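Local coordinates for protein CSP3 (Bacillus subtilis, PDB 5FIG) that binds many Cu(I) ions in the bacterial cytosol as a tetrameric four-helix-bundle storage protein, probably guarding the cell against copper toxicity, at residues B[14-17]-B[18-22]; B[52-55]-B[56-60]; B[78-81]-B[82-86]. All blocks are in the same frame, centred on the assembly; numbering follows the deposited sequence. Where two conformers were deposited one is given.

Contact 1. Residues B[14-17]-B[18-22]; sequences DCMK and ACNHC
C15 and C19 meet through their sulfur atoms on the inner side of helix 6-27, one helical turn apart in a four-helix bundle. SG of C15 lies 3.9 Å from SG of C19, a van der Waals approach between two thiol-bearing side chains with no bond between them. The two sulfurs get there by different torsions: C15 carries SG beside its own carbonyl carbon (chi1 -175°), whereas C19 carries SG beside its backbone N (chi1 -74°) and so leans it back over the preceding turn, within 3.4 Å of the O atom of C15. Helices 36-57, 63-81 and 89-107 surround this pair with further cysteines, among them C49, C74, C96 and C99 near C15 and C45, C77 and C92 near C19. Such a thiol-lined bundle interior is consistent with Cu(I) storage; in this apo structure no copper occupies it.

On another face of the helix M16 and N20 are paired. In the conformer given for M16, its CG sits beside the amide nitrogen ND2 of N20, but the hydrogen bond of ND2 goes to OE1 of Q57 of the second subunit, and V53 of that subunit packs on M16. Further round, the fully extended K17 runs past the imidazole of H21, its CE 3.5 Å from CE1 of the ring, while NZ, 5.3 Å from ND1 of H21, makes no contact with the ring.

Beneath these side chains the regular i to i+4 ladder fixes the spacing. C19 N bonds to C15 O at 2.8 Å, and N20 N matches it on M16 O. H21 N bonds to K17 O at 3.0 Å, and that same oxygen lies over one face of the H21 ring, displaced toward its rim.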
loop_
_atom_site.group_PDB
_atom_site.type_symbol
_atom_site.label_atom_id
_atom_site.label_comp_id
_atom_site.label_asym_id
_atom_site.label_seq_id
_atom_site.Cartn_x
_atom_site.Cartn_y
_atom_site.Cartn_z
ATOM N N ASP B 14 2.407 -14.699 6.163
ATOM C CA ASP B 14 3.593 -15.139 6.881
ATOM C C ASP B 14 4.873 -14.511 6.366
ATOM O O ASP B 14 5.824 -14.264 7.113
ATOM C CB ASP B 14 3.696 -16.701 6.848
ATOM C CG ASP B 14 2.623 -17.399 7.664
ATOM O OD1 ASP B 14 1.938 -16.775 8.461
ATOM O OD2 ASP B 14 2.404 -18.614 7.529
ATOM N N CYS B 15 4.946 -14.331 5.048
ATOM C CA CYS B 15 6.113 -13.755 4.437
ATOM C C CYS B 15 6.226 -12.260 4.838
ATOM O O CYS B 15 7.302 -11.766 5.115
ATOM C CB CYS B 15 6.064 -13.966 2.947
ATOM S SG CYS B 15 7.545 -13.416 2.102
ATOM N N MET B 16 5.112 -11.553 4.791
ATOM C CA MET B 16 5.056 -10.149 5.249
ATOM C C MET B 16 5.580 -10.025 6.640
ATOM O O MET B 16 6.372 -9.147 6.933
ATOM C CB MET B 16 3.644 -9.640 5.194
ATOM C CG MET B 16 3.367 -8.185 5.199
ATOM S SD MET B 16 1.574 -8.081 5.324
ATOM C CE MET B 16 1.496 -6.425 5.947
ATOM N N LYS B 17 5.083 -10.888 7.526
ATOM C CA LYS B 17 5.533 -10.864 8.887
ATOM C C LYS B 17 7.050 -11.022 8.941
ATOM O O LYS B 17 7.739 -10.330 9.644
ATOM C CB LYS B 17 4.840 -11.983 9.677
ATOM C CG LYS B 17 5.256 -12.081 11.115
ATOM C CD LYS B 17 4.488 -13.187 11.831
ATOM C CE LYS B 17 4.948 -13.246 13.273
ATOM N NZ LYS B 17 4.388 -14.391 14.048
ATOM N N ALA B 18 7.549 -12.053 8.279
ATOM C CA ALA B 18 8.986 -12.350 8.356
ATOM C C ALA B 18 9.863 -11.252 7.777
ATOM O O ALA B 18 10.888 -10.897 8.340
ATOM C CB ALA B 18 9.280 -13.695 7.656
ATOM N N CYS B 19 9.437 -10.711 6.644
ATOM C CA CYS B 19 10.141 -9.604 5.971
ATOM C C CYS B 19 10.119 -8.361 6.792
ATOM O O CYS B 19 11.167 -7.696 6.959
ATOM C CB CYS B 19 9.505 -9.296 4.569
ATOM S SG CYS B 19 9.936 -10.560 3.334
ATOM N N ASN B 20 8.955 -8.033 7.367
ATOM C CA ASN B 20 8.896 -6.841 8.251
ATOM C C ASN B 20 9.751 -6.991 9.524
ATOM O O ASN B 20 10.392 -6.064 9.977
ATOM C CB ASN B 20 7.444 -6.504 8.612
ATOM C CG ASN B 20 6.689 -5.863 7.479
ATOM O OD1 ASN B 20 7.287 -5.168 6.697
ATOM N ND2 ASN B 20 5.370 -6.096 7.381
ATOM N N HIS B 21 9.719 -8.189 10.124
ATOM C CA HIS B 21 10.588 -8.474 11.235
ATOM C C HIS B 21 12.072 -8.375 10.893
ATOM O O HIS B 21 12.857 -7.830 11.676
ATOM C CB HIS B 21 10.252 -9.869 11.838
ATOM C CG HIS B 21 8.980 -9.842 12.637
ATOM N ND1 HIS B 21 8.365 -11.004 13.055
ATOM C CD2 HIS B 21 8.162 -8.826 13.048
ATOM C CE1 HIS B 21 7.264 -10.720 13.728
ATOM N NE2 HIS B 21 7.118 -9.406 13.749
ATOM N N CYS B 22 12.450 -8.938 9.768
ATOM C CA CYS B 22 13.816 -8.895 9.295
ATOM C C CYS B 22 14.258 -7.441 9.035
ATOM O O CYS B 22 15.356 -7.025 9.409
ATOM C CB CYS B 22 13.942 -9.759 8.017
ATOM S SG CYS B 22 15.598 -10.003 7.360
#

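Contact 2. Residues B[52-55]-B[56-60]; sequences AVKA and MQTDS
A Schellman motif ends helix 36-57, with D59 as its C-prime residue at positive phi (53°). The reversal there brings S60 N back to A55 O in a 3.0 Å hydrogen bond that is almost straight (173° at the hydrogen), while the inner bond, D59 N to M56 O, is weak. S60 folds over the last turn, placing OG 3.2 Å from CB of A55; the hydroxyl itself is hydrogen-bonded to E44 of the fourth subunit.

T58 grips the carbonyl of K54, one turn back, twice: its N and its OG1, the latter at 2.8 Å, both bond to K54 O, arriving from opposite faces of the carbonyl plane. With chi1 at 62°, OG1 stands between the backbone N and the carbonyl carbon, which turns the hydroxyl back to this oxygen.

One residue earlier on each turn, V53 and Q57 lie side by side and point the same way, CG1 of V53 touching CD of Q57 at 3.6 Å. Q57 OE1 and K54 NZ go on to the second subunit, to N20 by a hydrogen bond and to D47 by a salt bridge. M56 bends at its third torsion, bringing CE to 3.4 Å from A52 O; the side chain as a whole packs on C8, C12 and C67 of its own chain. The whole is a helix C-terminus closed by a Schellman turn within a subunit interface.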
loop_
_atom_site.group_PDB
_atom_site.type_symbol
_atom_site.label_atom_id
_atom_site.label_comp_id
_atom_site.label_asym_id
_atom_site.label_seq_id
_atom_site.Cartn_x
_atom_site.Cartn_y
_atom_site.Cartn_z
ATOM N N ALA B 52 -0.702 -8.732 -3.077
ATOM C CA ALA B 52 -1.183 -10.040 -3.540
ATOM C C ALA B 52 -2.333 -10.538 -2.699
ATOM O O ALA B 52 -3.354 -11.005 -3.221
ATOM C CB ALA B 52 -0.042 -11.051 -3.558
ATOM N N VAL B 53 -2.242 -10.319 -1.371
ATOM C CA VAL B 53 -3.371 -10.653 -0.461
ATOM C C VAL B 53 -4.627 -9.892 -0.869
ATOM O O VAL B 53 -5.701 -10.468 -1.022
ATOM C CB VAL B 53 -3.012 -10.421 0.988
ATOM C CG1 VAL B 53 -4.242 -10.547 1.877
ATOM C CG2 VAL B 53 -1.923 -11.430 1.410
ATOM N N LYS B 54 -4.479 -8.582 -1.060
ATOM C CA LYS B 54 -5.623 -7.791 -1.481
ATOM C C LYS B 54 -6.200 -8.287 -2.809
ATOM O O LYS B 54 -7.417 -8.356 -2.956
ATOM C CB LYS B 54 -5.212 -6.331 -1.553
ATOM C CG LYS B 54 -6.347 -5.410 -1.853
ATOM C CD LYS B 54 -5.918 -4.000 -2.174
ATOM C CE LYS B 54 -4.690 -3.493 -1.429
ATOM N NZ LYS B 54 -4.560 -2.019 -1.609
ATOM N N ALA B 55 -5.329 -8.565 -3.790
ATOM C CA ALA B 55 -5.763 -9.024 -5.090
ATOM C C ALA B 55 -6.537 -10.326 -5.018
ATOM O O ALA B 55 -7.612 -10.468 -5.606
ATOM C CB ALA B 55 -4.584 -9.201 -6.031
ATOM N N MET B 56 -6.031 -11.252 -4.210
ATOM C CA MET B 56 -6.742 -12.519 -4.014
ATOM C C MET B 56 -8.066 -12.359 -3.286
ATOM O O MET B 56 -9.105 -12.966 -3.675
ATOM C CB MET B 56 -5.872 -13.538 -3.296
ATOM C CG MET B 56 -4.714 -13.980 -4.132
ATOM S SD MET B 56 -3.671 -15.233 -3.310
ATOM C CE MET B 56 -2.508 -14.241 -2.438
ATOM N N GLN B 57 -8.087 -11.519 -2.267
ATOM C CA GLN B 57 -9.305 -11.343 -1.490
ATOM C C GLN B 57 -10.406 -10.599 -2.238
ATOM O O GLN B 57 -11.572 -10.762 -1.921
ATOM C CB GLN B 57 -8.994 -10.628 -0.179
ATOM C CG GLN B 57 -8.157 -11.499 0.791
ATOM C CD GLN B 57 -7.819 -10.785 2.109
ATOM O OE1 GLN B 57 -7.783 -9.564 2.195
ATOM N NE2 GLN B 57 -7.525 -11.587 3.131
ATOM N N THR B 58 -10.021 -9.722 -3.159
ATOM C CA THR B 58 -10.966 -8.953 -3.908
ATOM C C THR B 58 -11.264 -9.550 -5.275
ATOM O O THR B 58 -12.027 -8.954 -6.033
ATOM C CB THR B 58 -10.489 -7.497 -4.124
ATOM O OG1 THR B 58 -9.259 -7.506 -4.879
ATOM C CG2 THR B 58 -10.304 -6.748 -2.813
ATOM N N ASP B 59 -10.731 -10.736 -5.571
ATOM C CA ASP B 59 -10.934 -11.401 -6.865
ATOM C C ASP B 59 -10.567 -10.471 -8.047
ATOM O O ASP B 59 -11.299 -10.290 -9.006
ATOM C CB ASP B 59 -12.369 -11.903 -7.018
ATOM C CG ASP B 59 -12.718 -13.031 -6.041
ATOM O OD1 ASP B 59 -11.798 -13.663 -5.494
ATOM O OD2 ASP B 59 -13.919 -13.301 -5.830
ATOM N N SER B 60 -9.417 -9.865 -7.901
ATOM C CA SER B 60 -9.048 -8.804 -8.812
ATOM C C SER B 60 -8.701 -9.444 -10.199
ATOM O O SER B 60 -8.201 -10.592 -10.281
ATOM C CB SER B 60 -8.006 -7.994 -8.085
ATOM O OG SER B 60 -6.792 -8.539 -8.278
#

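Contact 3. Residues B[78-81]-B[82-86]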
loop_
_atom_site.group_PDB
_atom_site.type_symbol
_atom_site.label_atom_id
_atom_site.label_comp_id
_atom_site.label_asym_id
_atom_site.label_seq_id
_atom_site.Cartn_x
_atom_site.Cartn_y
_atom_site.Cartn_z
ATOM N N GLY B 78 14.329 -13.765 -0.785
ATOM C CA GLY B 78 14.862 -15.017 -0.167
ATOM C C GLY B 78 16.304 -15.257 -0.493
ATOM O O GLY B 78 17.111 -15.639 0.356
ATOM N N THR B 79 16.673 -15.056 -1.768
ATOM C CA THR B 79 18.062 -15.226 -2.196
ATOM C C THR B 79 19.015 -14.277 -1.456
ATOM O O THR B 79 20.075 -14.681 -1.006
ATOM C CB THR B 79 18.158 -15.091 -3.756
ATOM O OG1 THR B 79 17.329 -16.104 -4.348
ATOM C CG2 THR B 79 19.570 -15.251 -4.261
ATOM N N GLU B 80 18.623 -13.010 -1.342
ATOM C CA GLU B 80 19.451 -12.033 -0.651
ATOM C C GLU B 80 19.484 -12.237 0.862
ATOM O O GLU B 80 20.567 -12.278 1.457
ATOM C CB GLU B 80 18.975 -10.618 -0.965
ATOM C CG GLU B 80 19.824 -9.517 -0.363
ATOM C CD GLU B 80 21.268 -9.513 -0.824
ATOM O OE1 GLU B 80 21.615 -10.083 -1.903
ATOM O OE2 GLU B 80 22.106 -8.900 -0.103
ATOM N N CYS B 81 18.330 -12.411 1.490
ATOM C CA CYS B 81 18.327 -12.658 2.957
ATOM C C CYS B 81 19.053 -13.954 3.295
ATOM O O CYS B 81 19.680 -14.077 4.346
ATOM C CB CYS B 81 16.952 -12.584 3.599
ATOM S SG CYS B 81 16.234 -10.916 3.504
ATOM N N GLY B 82 18.970 -14.929 2.397
ATOM C CA GLY B 82 19.591 -16.235 2.621
ATOM C C GLY B 82 21.102 -16.186 2.703
ATOM O O GLY B 82 21.713 -17.196 3.078
ATOM N N LYS B 83 21.712 -15.057 2.342
ATOM C CA LYS B 83 23.182 -14.855 2.447
ATOM C C LYS B 83 23.657 -14.393 3.813
ATOM O O LYS B 83 24.857 -14.220 4.011
ATOM C CB LYS B 83 23.652 -13.839 1.393
ATOM C CG LYS B 83 23.505 -14.337 -0.040
ATOM C CD LYS B 83 23.714 -13.214 -1.034
ATOM C CE LYS B 83 23.466 -13.717 -2.439
ATOM N NZ LYS B 83 23.673 -12.596 -3.414
ATOM N N HIS B 84 22.734 -14.272 4.777
ATOM C CA HIS B 84 23.047 -13.776 6.105
ATOM C C HIS B 84 22.507 -14.701 7.170
ATOM O O HIS B 84 21.440 -15.257 7.020
ATOM C CB HIS B 84 22.473 -12.372 6.260
ATOM C CG HIS B 84 22.998 -11.420 5.232
ATOM N ND1 HIS B 84 22.400 -11.240 4.004
ATOM C CD2 HIS B 84 24.103 -10.643 5.234
ATOM C CE1 HIS B 84 23.095 -10.363 3.304
ATOM N NE2 HIS B 84 24.147 -10.009 4.019
ATOM N N ASP B 85 23.273 -14.854 8.245
ATOM C CA ASP B 85 22.948 -15.814 9.295
ATOM C C ASP B 85 22.470 -15.219 10.637
ATOM O O ASP B 85 22.455 -15.919 11.638
ATOM C CB ASP B 85 24.149 -16.756 9.524
ATOM C CG ASP B 85 23.735 -18.090 10.160
ATOM O OD1 ASP B 85 22.606 -18.575 9.923
ATOM O OD2 ASP B 85 24.531 -18.655 10.900
ATOM N N HIS B 86 22.095 -13.948 10.693
ATOM C CA HIS B 86 21.322 -13.449 11.872
ATOM C C HIS B 86 20.225 -12.496 11.436
ATOM O O HIS B 86 19.912 -12.442 10.258
ATOM C CB HIS B 86 22.182 -12.852 13.024
ATOM C CG HIS B 86 21.512 -12.973 14.379
ATOM N ND1 HIS B 86 20.860 -11.920 15.001
ATOM C CD2 HIS B 86 21.327 -14.046 15.187
ATOM C CE1 HIS B 86 20.341 -12.327 16.146
ATOM N NE2 HIS B 86 20.624 -13.610 16.291
#
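K83 folds back along the last turn of helix 63-81, just where the chain leaves it through a type I beta turn from C81 to H84. Its CB rests 3.5 Å from E80 O, and CG, anti to the carbonyl carbon (chi1 -67°), passes 3.6 Å from T79 O. The chain then runs on extended: CD and CE follow T79 O on one hand and the carboxylate of E80 on the other. At the tip, NZ forms a salt bridge with OE1 of E80 at 3.6 Å, a length at which the attraction is probably mainly electrostatic. E80 comes to meet it by a bend at chi2 (61°), which brings OE1 to the lysine tip, the two side chains crossing at a slant.

The backbone holds this exit in place. G82 N still bonds to G78 O as in a helix, whereas K83 N switches to E80 O, meeting it from above the carbonyl plane. H84 N closes the turn on C81 O at 3.1 Å, likewise from above. Beyond it, Q90 of helix 89-107 takes up the oxygens of G82 and H84, while C81 is joined by a disulfide to C38 of helix 36-57. The H84 ring turns its edge to E80: CE1 lies 3.8 Å from OE2, which is in the ring plane, and ND1 makes a weak hydrogen bond to E80 O, 3.3 Å long.

Overall arrangement
The contacts come in series along the chain, on three of the four bundle helices: contact 1 within helix 6-27, contact 2 at the C-terminal end of helix 36-57, and contact 3 at that of helix 63-81. Contacts 2 and 3 lie on opposite sides of the chain's centre, their own centres 28 Å apart. Contact 1 is nearer the middle, 19 Å from contact 2 and 13 Å from contact 3, centre to centre. It packs against contact 3 through C22 SG and C81 SG, 4.0 Å apart. No other chain touches contact 3. Contact 1 thus shares its helix between the cysteine-lined interior, where it meets contact 3, and the second-subunit interface to which contact 2 also belongs.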